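Local coordinates for glia-derived nexin (Homo sapiens, PDB 4DY0), which inhibits the serine proteases thrombin, trypsin and urokinase as a heparin-binding serpin, and promotes neurite extension by blocking thrombin, at residues A[90-95]-A[165-170]; A[161-166]-A[319-324]. All blocks are in the same frame, centred on the assembly; numbering follows the deposited sequence.

Contact 1 (A[90-95]-A[165-170]); sequences TVANAV and VNAVYF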
# COMPACT_ATOMS: atom_id res chain seq x y z
N THR A 90 5.22 8.66 5.36
CA THR A 90 4.19 9.68 5.50
C THR A 90 2.83 9.14 5.07
O THR A 90 2.68 8.63 3.96
CB THR A 90 4.52 10.94 4.69
OG1 THR A 90 5.82 11.42 5.05
CG2 THR A 90 3.49 12.03 4.97
N VAL A 91 1.85 9.28 5.96
CA VAL A 91 0.51 8.78 5.70
C VAL A 91 -0.54 9.86 5.93
O VAL A 91 -0.55 10.52 6.96
CB VAL A 91 0.17 7.58 6.61
CG1 VAL A 91 -1.20 7.02 6.27
CG2 VAL A 91 1.24 6.50 6.48
N ALA A 92 -1.41 10.04 4.95
CA ALA A 92 -2.48 11.03 5.06
C ALA A 92 -3.82 10.34 4.92
O ALA A 92 -4.13 9.78 3.86
CB ALA A 92 -2.32 12.11 4.01
N ASN A 93 -4.62 10.38 5.98
CA ASN A 93 -5.94 9.77 5.97
C ASN A 93 -7.03 10.81 6.19
O ASN A 93 -6.94 11.63 7.10
CB ASN A 93 -6.03 8.66 7.02
CG ASN A 93 -5.24 7.43 6.63
OD1 ASN A 93 -5.14 7.09 5.46
ND2 ASN A 93 -4.69 6.75 7.62
N ALA A 94 -8.06 10.78 5.35
CA ALA A 94 -9.14 11.75 5.46
C ALA A 94 -10.49 11.19 5.03
O ALA A 94 -10.58 10.44 4.05
CB ALA A 94 -8.82 13.00 4.66
N VAL A 95 -11.52 11.55 5.77
CA VAL A 95 -12.90 11.28 5.37
C VAL A 95 -13.53 12.60 4.97
O VAL A 95 -13.79 13.46 5.82
CB VAL A 95 -13.72 10.66 6.51
CG1 VAL A 95 -15.16 10.46 6.07
CG2 VAL A 95 -13.11 9.34 6.95
N VAL A 165 -10.01 8.96 1.64
CA VAL A 165 -8.70 9.08 1.02
C VAL A 165 -7.59 8.53 1.91
O VAL A 165 -7.49 8.87 3.08
CB VAL A 165 -8.38 10.53 0.66
CG1 VAL A 165 -6.95 10.64 0.18
CG2 VAL A 165 -9.33 11.02 -0.40
N ASN A 166 -6.75 7.68 1.32
CA ASN A 166 -5.54 7.19 1.97
C ASN A 166 -4.33 7.42 1.08
O ASN A 166 -4.27 6.88 -0.03
CB ASN A 166 -5.66 5.70 2.29
CG ASN A 166 -4.37 5.12 2.81
OD1 ASN A 166 -3.89 4.09 2.32
ND2 ASN A 166 -3.79 5.77 3.81
N ALA A 167 -3.38 8.22 1.55
CA ALA A 167 -2.18 8.53 0.78
C ALA A 167 -0.93 8.16 1.56
O ALA A 167 -0.78 8.53 2.72
CB ALA A 167 -2.16 9.99 0.41
N VAL A 168 -0.03 7.43 0.91
CA VAL A 168 1.21 6.99 1.56
C VAL A 168 2.44 7.34 0.72
O VAL A 168 2.48 7.07 -0.48
CB VAL A 168 1.20 5.47 1.82
CG1 VAL A 168 2.39 5.08 2.69
CG2 VAL A 168 -0.10 5.05 2.49
N TYR A 169 3.43 7.96 1.35
CA TYR A 169 4.69 8.29 0.67
C TYR A 169 5.87 7.78 1.47
O TYR A 169 5.83 7.77 2.70
CB TYR A 169 4.84 9.80 0.45
CG TYR A 169 6.22 10.16 -0.06
CD1 TYR A 169 6.51 10.12 -1.42
CD2 TYR A 169 7.24 10.51 0.82
CE1 TYR A 169 7.78 10.43 -1.89
CE2 TYR A 169 8.51 10.82 0.35
CZ TYR A 169 8.77 10.78 -1.00
OH TYR A 169 10.03 11.09 -1.47
N PHE A 170 6.93 7.38 0.78
CA PHE A 170 8.12 6.88 1.45
C PHE A 170 9.35 6.95 0.54
O PHE A 170 9.25 6.82 -0.68
CB PHE A 170 7.88 5.45 1.94
CG PHE A 170 9.07 4.81 2.60
CD1 PHE A 170 9.38 5.09 3.92
CD2 PHE A 170 9.88 3.93 1.91
CE1 PHE A 170 10.48 4.50 4.54
CE2 PHE A 170 10.99 3.34 2.51
CZ PHE A 170 11.28 3.63 3.83
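The flat groups that meet across this contact are the amides of N93 and N166, which run alongside each other in the same direction, with their planes 38° apart. N166 ND2 donates to N93 OD1 at 2.5 Å, a length to be read with caution; the nitrogen lies in the plane of the N93 carbonyl, while the oxygen stands 25° out of the plane of the N166 amide. N93 and N166 form a non-hydrogen-bonded pair with both side chains on one face, and their torsions, with CG anti to the backbone N in N166 (chi1 173°) but beside it in N93, turn the amides toward each other. V91 CG1 lies 3.8 Å from N166 ND2, while N93 ND2 makes a weak hydrogen bond to F115 O. Further along, V91 CG2 meets V168 CG1 at 4.2 Å. M45 and V42 of helix 36-47 touch N93 and N166, so the amides are buried between strand and helix.

The opposite face carries T90, A92, A94, V165, A167 and Y169. A92 CB and A167 CB touch at 4.2 Å, and helix 127-141 lies over these small residues, with W137 on A92 and A94 and V138 on A167. The Y169 side chain leads away from T90, and M145 of a loop touches it.

Beneath the side chains the strands run antiparallel. Three hydrogen-bonded pairs, T90 with Y169, A92 with A167 and A94 with V165, each give two bonds, among them A92 N to A167 O at 2.8 Å and V165 N to A94 O at 2.9 Å. A ladder with one helix packed on each face, joining strands 90-97 and 162-170, is characteristic of the central sheet A of the serpin fold.

Contact 2 (A[161-166]-A[319-324]); sequences RLVLVN and HILQKA. With SO4 (sulfate ion), chain D.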
# COMPACT_ATOMS: atom_id res chain seq x y z
N ARG A 161 -21.60 12.18 -1.40
CA ARG A 161 -21.71 12.67 -0.03
C ARG A 161 -20.52 12.26 0.84
O ARG A 161 -20.24 12.89 1.86
CB ARG A 161 -23.02 12.21 0.61
CG ARG A 161 -24.27 12.88 0.02
CD ARG A 161 -25.53 12.44 0.75
N LEU A 162 -19.81 11.21 0.43
CA LEU A 162 -18.70 10.70 1.23
C LEU A 162 -17.59 10.09 0.38
O LEU A 162 -17.84 9.24 -0.48
CB LEU A 162 -19.22 9.67 2.24
CG LEU A 162 -18.27 9.19 3.33
CD1 LEU A 162 -17.71 10.37 4.09
CD2 LEU A 162 -18.99 8.26 4.28
N VAL A 163 -16.36 10.54 0.62
CA VAL A 163 -15.19 10.04 -0.09
C VAL A 163 -14.03 9.83 0.87
O VAL A 163 -13.63 10.75 1.57
CB VAL A 163 -14.74 11.01 -1.20
CG1 VAL A 163 -13.38 10.62 -1.72
CG2 VAL A 163 -15.76 11.05 -2.32
N LEU A 164 -13.49 8.61 0.89
CA LEU A 164 -12.33 8.30 1.72
C LEU A 164 -11.05 8.50 0.95
O LEU A 164 -10.99 8.24 -0.25
CB LEU A 164 -12.40 6.85 2.20
CG LEU A 164 -13.05 6.56 3.54
CD1 LEU A 164 -12.08 6.92 4.66
CD2 LEU A 164 -14.36 7.32 3.68
N VAL A 165 -10.01 8.96 1.64
CA VAL A 165 -8.70 9.08 1.02
C VAL A 165 -7.59 8.53 1.91
O VAL A 165 -7.49 8.87 3.08
CB VAL A 165 -8.38 10.53 0.66
CG1 VAL A 165 -6.95 10.64 0.18
CG2 VAL A 165 -9.33 11.02 -0.40
N ASN A 166 -6.75 7.68 1.32
CA ASN A 166 -5.54 7.19 1.97
C ASN A 166 -4.33 7.42 1.08
O ASN A 166 -4.27 6.88 -0.03
CB ASN A 166 -5.66 5.70 2.29
CG ASN A 166 -4.37 5.12 2.81
OD1 ASN A 166 -3.89 4.09 2.32
ND2 ASN A 166 -3.79 5.77 3.81
N HIS A 319 -16.46 6.70 -3.22
CA HIS A 319 -15.14 6.24 -3.64
C HIS A 319 -14.23 6.12 -2.43
O HIS A 319 -14.36 6.89 -1.47
CB HIS A 319 -14.50 7.23 -4.62
CG HIS A 319 -15.27 7.40 -5.89
ND1 HIS A 319 -15.41 6.39 -6.82
CD2 HIS A 319 -15.92 8.47 -6.40
CE1 HIS A 319 -16.12 6.83 -7.84
NE2 HIS A 319 -16.45 8.09 -7.61
N ILE A 320 -13.32 5.16 -2.48
CA ILE A 320 -12.26 5.04 -1.50
C ILE A 320 -10.95 5.08 -2.27
O ILE A 320 -10.54 4.08 -2.87
CB ILE A 320 -12.35 3.72 -0.72
CG1 ILE A 320 -13.69 3.63 0.02
CG2 ILE A 320 -11.19 3.60 0.26
CD1 ILE A 320 -13.95 2.27 0.67
N LEU A 321 -10.30 6.24 -2.26
CA LEU A 321 -9.11 6.46 -3.08
C LEU A 321 -7.82 6.29 -2.31
O LEU A 321 -7.61 6.92 -1.27
CB LEU A 321 -9.15 7.86 -3.69
CG LEU A 321 -10.44 8.19 -4.44
CD1 LEU A 321 -10.49 9.67 -4.77
CD2 LEU A 321 -10.56 7.35 -5.70
N GLN A 322 -6.95 5.43 -2.83
CA GLN A 322 -5.62 5.26 -2.26
C GLN A 322 -4.56 5.61 -3.30
O GLN A 322 -4.63 5.16 -4.44
CB GLN A 322 -5.41 3.83 -1.79
CG GLN A 322 -4.02 3.57 -1.24
CD GLN A 322 -3.86 2.17 -0.68
OE1 GLN A 322 -3.56 1.22 -1.40
NE2 GLN A 322 -4.06 2.05 0.64
N LYS A 323 -3.60 6.43 -2.90
CA LYS A 323 -2.46 6.74 -3.75
C LYS A 323 -1.18 6.43 -3.00
O LYS A 323 -0.98 6.88 -1.88
CB LYS A 323 -2.49 8.20 -4.19
CG LYS A 323 -1.50 8.53 -5.29
CD LYS A 323 -1.98 9.73 -6.10
CE LYS A 323 -0.98 10.09 -7.20
NZ LYS A 323 -1.57 11.08 -8.14
N ALA A 324 -0.32 5.64 -3.63
CA ALA A 324 0.93 5.22 -3.00
C ALA A 324 2.09 5.64 -3.87
O ALA A 324 2.03 5.53 -5.10
CB ALA A 324 0.93 3.70 -2.79
S SO4 D . 1.64 13.29 -7.96
O1 SO4 D . 2.85 13.48 -8.78
O2 SO4 D . 1.21 11.87 -8.04
O3 SO4 D . 1.94 13.63 -6.55
O4 SO4 D . 0.55 14.15 -8.47
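Q322 NE2 donates to N166 OD1 at 2.6 Å, the shortest polar bond of this contact. The donor lies in the plane of the N166 carbonyl, yet the two amides are turned 61° apart. Q322 has CG anti to its backbone N (chi1 177°) and an extended chain beyond, which carries its amide alongside that of N166, with CG 3.5 Å from N166 O on the way. Its other end, OE1, accepts from S35 N. A leucine in place of Q322 would probably leave N166 OD1 and S35 N without these mates, and the N166 amide less restrained in its rotation.

The backbones pair as parallel strands, 17° apart, with L164 and N166 each bonding in both directions: N166 N reaches L321 O at 2.8 Å and K323 N reaches N166 O at 3.0 Å. On the face of N166, L164 CB packs against I320 CG2 at 4.0 Å; on the other, V163 CG1 meets L321 CD1 at 4.3 Å. K323 NZ is held by D147 O and N148 O, with a weak bond to a sulfate, probably from the crystallisation liquor.

Helix 36-47 covers the face of L164, N166 and I320 through V42, M45 and L46, while L149 and L150 lie against V165 and L321 on the other. Strands 90-97 and 266-284 flank the pair.

In the fold
From the N terminus, helices 5-26, 36-47, 52-62 and 70-81 precede strand 90-97, on which contact 1 begins. It closes a loop of 69 residues that holds helices 105-115 and 127-141 and strand 117-121, and ends on strand 162-170. Contact 2 starts from the same strand, sharing V165 and N166, and closes a longer loop of 152 residues, rich in strand, at 319-324. The two loops follow one another, overlapping only on that strand, rather than nesting. Strand 162-170 is thus antiparallel to one neighbour and parallel to the other, and a probable hydrogen bond from V168 N to K323 O continues the ladder. In serpins, the cleaved reactive loop inserts between the strands of contact 2.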